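Local structure of 4-dehydrase (Streptomyces venezuelae, 2PO3) at residues L319-V324 / R374-L379; R265-N269 / T363-G368. The protein probably acts as a pyridoxal phosphate-dependent aminotransferase in desosamine biosynthesis, working on a TDP-linked sugar. All coordinates share one frame. Residue numbers count along the deposited sequence, not the author numbering.

How the contacts relate
Both contacts lie on the same side of the chain's centre, their own centres 16 Å apart and their nearest atoms about 6 Å apart, so they are neighbours that do not touch. Along the chain their segments alternate, 265-269, 319-324, 363-368, 374-379. Two helices join them. Helix 369-394 follows directly on Gly-368 of contact 2 and carries residues 374-379 of contact 1; helix 246-276 supplies residues 265-269 to contact 2 and, further on, Tyr-273 and His-276, which touch Val-375 and Ala-376 of contact 1. Helix 369-394 is thus held at its start against helix 246-276 and, one to three turns on, against the end of helix 312-321, tying together sequence-distant parts of the C-terminal region.

Contact 1: L319-V324 / R374-L379; sequences LKAEGV and RVADLL
Residues 374-379 form continuous helix, whereas 319-324 holds the last turn of helix 312-321 and its exit into strand 324-325. The pairing runs in opposite order: CA of Leu-319 lies 7.2 Å from CA of Leu-378, CA of Val-324 7.4 Å from CA of Val-375. Gly-323 leaves the helix at phi/psi 84/26; Val-324 N to Leu-319 O and Gly-323 N to Lys-320 O (both 3.0 Å) define a Schellman motif. That turn, in the C-terminal part of what is by family a fold-type I PLP aminotransferase, presents a carbonyl to helix 369-394: Arg-374 NH2 donates to Glu-322 O at 2.8 Å, at the guanidinium edge, near its plane, and water 1 bridges Arg-374 NE (2.5 Å) to Glu-322 O (3.2 Å). Extended from chi2 onward, Arg-374 gives NH1 to Gln-19 O, and the Glu-322 carboxylate serves the backbone of Ala-9 and Ala-16, so the N-terminal segment of the same chain is held here. Leu-378, CB toward the turn and chi1 at -117°, brings CD1 to 3.5 Å from Glu-322 CB and 4.1 Å from Leu-319 CG. Leu-319 CD2 lies 4.0 Å from Leu-379 CD2, Val-324 CG1 4.4 Å from Val-375 CB.

Contact 2: R265-N269 / T363-G368; sequences RNRRN and TGTAIG
Side chains of helix 246-276 reach into the bend that links strand 358-361 to helix 369-394. Residues 265-269 are helical; opposite them Gly-364 (phi/psi 84/-176) opens a type I beta turn ending at Ile-367, closed by Ile-367 N to Gly-364 O at 3.0 Å, and Gly-368 is the N-cap of helix 369-394. CA of Asn-266 lies 5.6 Å from CA of Gly-364, and CA of Arg-265 6.2 Å from CA of Thr-365. Asn-269 (chi1 m, chi2 -3°) points its amide at the bend: ND2 donates to Thr-363 OG1 at 2.9 Å and 162°, and weakly to Gly-364 O at 3.1 Å and Ile-367 O at 3.4 Å. Thr-363 (t) passes the link on, its OG1 donating to water 2 (2.7 Å), which donates to Asn-266 O (2.9 Å). Arg-265 starts t, then bends (chi2 99°, chi3 67°), so that NH1 makes a weak bond to Ile-367 O at 2.7 Å and 120°. Thr-365 O, 3.0 Å from Arg-265 NH2, sits over the guanidinium face, where no N-H points at it. Asn-266 turns ND2 to Asn-295 O; its side chain is about 9 Å from that of Lys-200, the predicted cofactor lysine, unattached here. The one well-aligned direct bond goes to the Thr-363 hydroxyl and weaker ones to turn carbonyls, so the helix probably reads both.

Contact 1: L319-V324 / R374-L379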
# COMPACT_ATOMS: atom_id res chain seq x y z
N LEU A 319 -6.89 -30.74 -13.90
CA LEU A 319 -6.61 -30.81 -12.48
C LEU A 319 -7.57 -29.91 -11.69
O LEU A 319 -8.08 -30.25 -10.63
CB LEU A 319 -5.15 -30.45 -12.14
CG LEU A 319 -4.08 -31.47 -12.55
CD1 LEU A 319 -4.27 -32.00 -13.97
CD2 LEU A 319 -2.70 -30.81 -12.42
N LYS A 320 -7.84 -28.75 -12.23
CA LYS A 320 -8.75 -27.90 -11.53
C LYS A 320 -10.06 -28.64 -11.30
O LYS A 320 -10.70 -28.52 -10.26
CB LYS A 320 -9.02 -26.64 -12.31
CG LYS A 320 -9.95 -25.72 -11.53
CD LYS A 320 -9.70 -24.25 -11.83
CE LYS A 320 -9.34 -23.42 -10.61
NZ LYS A 320 -7.89 -23.31 -10.31
N ALA A 321 -10.47 -29.42 -12.28
CA ALA A 321 -11.71 -30.14 -12.07
C ALA A 321 -11.63 -31.15 -10.94
O ALA A 321 -12.61 -31.50 -10.27
CB ALA A 321 -12.28 -30.77 -13.33
N GLU A 322 -10.44 -31.63 -10.70
CA GLU A 322 -10.24 -32.60 -9.65
C GLU A 322 -10.03 -31.96 -8.29
O GLU A 322 -9.76 -32.66 -7.32
CB GLU A 322 -9.06 -33.53 -9.96
CG GLU A 322 -9.37 -34.54 -11.07
CD GLU A 322 -10.65 -35.31 -10.79
OE1 GLU A 322 -10.95 -35.80 -9.71
OE2 GLU A 322 -11.43 -35.38 -11.84
N GLY A 323 -10.15 -30.64 -8.23
CA GLY A 323 -9.96 -29.94 -6.96
C GLY A 323 -8.48 -29.66 -6.67
O GLY A 323 -8.04 -29.54 -5.52
N VAL A 324 -7.69 -29.57 -7.73
CA VAL A 324 -6.27 -29.32 -7.62
C VAL A 324 -5.98 -28.09 -8.40
O VAL A 324 -5.96 -28.12 -9.62
CB VAL A 324 -5.46 -30.44 -8.23
CG1 VAL A 324 -3.99 -30.08 -8.07
CG2 VAL A 324 -5.77 -31.77 -7.53
N ARG A 374 -1.24 -37.88 -5.25
CA ARG A 374 -2.50 -37.66 -5.94
C ARG A 374 -2.28 -36.76 -7.15
O ARG A 374 -2.82 -37.01 -8.23
CB ARG A 374 -3.52 -37.12 -4.95
CG ARG A 374 -4.57 -36.19 -5.54
CD ARG A 374 -5.42 -35.49 -4.49
NE ARG A 374 -6.51 -34.71 -5.08
CZ ARG A 374 -7.28 -33.87 -4.40
NH1 ARG A 374 -7.10 -33.67 -3.10
NH2 ARG A 374 -8.23 -33.20 -5.06
N VAL A 375 -1.50 -35.69 -6.99
CA VAL A 375 -1.26 -34.80 -8.11
C VAL A 375 -0.36 -35.40 -9.16
O VAL A 375 -0.65 -35.35 -10.35
CB VAL A 375 -1.00 -33.32 -7.77
CG1 VAL A 375 -1.05 -33.01 -6.28
CG2 VAL A 375 0.08 -32.56 -8.56
N ALA A 376 0.73 -36.01 -8.72
CA ALA A 376 1.65 -36.63 -9.66
C ALA A 376 0.92 -37.64 -10.54
O ALA A 376 1.11 -37.66 -11.73
CB ALA A 376 2.75 -37.36 -8.92
N ASP A 377 0.06 -38.46 -9.91
CA ASP A 377 -0.74 -39.49 -10.55
C ASP A 377 -1.65 -38.94 -11.61
O ASP A 377 -1.80 -39.52 -12.69
CB ASP A 377 -1.59 -40.24 -9.53
CG ASP A 377 -0.81 -41.29 -8.82
OD1 ASP A 377 0.37 -41.56 -9.08
OD2 ASP A 377 -1.54 -41.88 -7.89
N LEU A 378 -2.24 -37.81 -11.27
CA LEU A 378 -3.11 -37.08 -12.16
C LEU A 378 -2.26 -36.52 -13.32
O LEU A 378 -2.63 -36.57 -14.49
CB LEU A 378 -3.76 -35.93 -11.37
CG LEU A 378 -5.28 -36.00 -11.25
CD1 LEU A 378 -5.85 -34.70 -10.64
CD2 LEU A 378 -5.89 -36.23 -12.63
N LEU A 379 -1.08 -36.02 -13.02
CA LEU A 379 -0.24 -35.51 -14.09
C LEU A 379 0.22 -36.63 -15.02
O LEU A 379 0.27 -36.50 -16.25
CB LEU A 379 1.03 -34.89 -13.53
CG LEU A 379 0.84 -33.44 -13.12
CD1 LEU A 379 2.19 -32.87 -12.69
CD2 LEU A 379 0.35 -32.65 -14.32
O HOH W 1 -7.68 -35.07 -7.24

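Contact 2: R265-N269 / T363-G368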
# COMPACT_ATOMS: atom_id res chain seq x y z
N ARG A 265 10.20 -28.34 4.34
CA ARG A 265 9.07 -29.03 3.74
C ARG A 265 9.08 -28.83 2.25
O ARG A 265 8.80 -29.76 1.50
CB ARG A 265 7.68 -28.68 4.31
CG ARG A 265 6.61 -29.54 3.63
CD ARG A 265 6.20 -30.76 4.45
NE ARG A 265 5.50 -30.29 5.65
CZ ARG A 265 4.21 -30.48 5.87
NH1 ARG A 265 3.46 -31.14 4.99
NH2 ARG A 265 3.67 -29.98 6.99
N ASN A 266 9.41 -27.61 1.83
CA ASN A 266 9.46 -27.31 0.42
C ASN A 266 10.44 -28.23 -0.29
O ASN A 266 10.23 -28.77 -1.37
CB ASN A 266 9.91 -25.86 0.21
CG ASN A 266 8.82 -24.83 0.46
OD1 ASN A 266 7.67 -25.16 0.77
ND2 ASN A 266 9.19 -23.58 0.31
N ARG A 267 11.59 -28.43 0.31
CA ARG A 267 12.57 -29.28 -0.32
C ARG A 267 12.10 -30.73 -0.41
O ARG A 267 12.33 -31.50 -1.37
CB ARG A 267 13.87 -29.21 0.46
CG ARG A 267 14.57 -27.87 0.38
CD ARG A 267 15.81 -27.94 1.25
NE ARG A 267 16.76 -26.87 1.02
CZ ARG A 267 17.56 -26.54 2.02
NH1 ARG A 267 17.45 -27.18 3.18
NH2 ARG A 267 18.46 -25.56 1.85
N ARG A 268 11.45 -31.15 0.64
CA ARG A 268 10.97 -32.49 0.69
C ARG A 268 9.86 -32.64 -0.35
O ARG A 268 9.85 -33.60 -1.13
CB ARG A 268 10.59 -32.78 2.15
CG ARG A 268 9.64 -33.96 2.39
CD ARG A 268 9.61 -34.39 3.86
NE ARG A 268 9.61 -33.27 4.81
CZ ARG A 268 8.55 -32.88 5.55
NH1 ARG A 268 7.36 -33.49 5.49
NH2 ARG A 268 8.70 -31.83 6.36
N ASN A 269 8.95 -31.68 -0.37
CA ASN A 269 7.89 -31.76 -1.34
C ASN A 269 8.46 -31.83 -2.74
O ASN A 269 7.93 -32.50 -3.63
CB ASN A 269 6.96 -30.52 -1.27
CG ASN A 269 6.03 -30.61 -0.09
OD1 ASN A 269 6.06 -31.61 0.61
ND2 ASN A 269 5.23 -29.57 0.13
N THR A 363 2.28 -26.61 -3.02
CA THR A 363 3.38 -26.90 -2.09
C THR A 363 3.20 -26.23 -0.73
O THR A 363 2.08 -25.83 -0.36
CB THR A 363 4.83 -26.88 -2.68
OG1 THR A 363 5.79 -27.54 -1.86
CG2 THR A 363 5.31 -25.48 -3.11
N GLY A 364 4.29 -26.12 0.03
CA GLY A 364 4.26 -25.52 1.35
C GLY A 364 3.84 -26.55 2.39
O GLY A 364 3.62 -27.73 2.10
N THR A 365 3.70 -26.07 3.64
CA THR A 365 3.32 -26.89 4.77
C THR A 365 1.94 -27.48 4.68
O THR A 365 1.61 -28.40 5.43
CB THR A 365 3.63 -26.22 6.09
OG1 THR A 365 2.80 -25.07 6.25
CG2 THR A 365 5.13 -25.88 6.02
N ALA A 366 1.15 -26.98 3.75
CA ALA A 366 -0.17 -27.53 3.60
C ALA A 366 -0.14 -28.85 2.80
O ALA A 366 -1.05 -29.66 2.84
CB ALA A 366 -1.10 -26.52 2.92
N ILE A 367 0.93 -29.10 2.05
CA ILE A 367 1.00 -30.31 1.24
C ILE A 367 1.92 -31.38 1.81
O ILE A 367 3.01 -31.08 2.29
CB ILE A 367 1.42 -29.81 -0.14
CG1 ILE A 367 0.27 -29.06 -0.80
CG2 ILE A 367 2.00 -30.88 -1.05
CD1 ILE A 367 -0.93 -29.94 -1.10
N GLY A 368 1.47 -32.64 1.74
CA GLY A 368 2.17 -33.83 2.20
C GLY A 368 2.25 -34.87 1.07
O GLY A 368 1.66 -34.70 0.00
O HOH W 2 8.27 -27.18 -2.87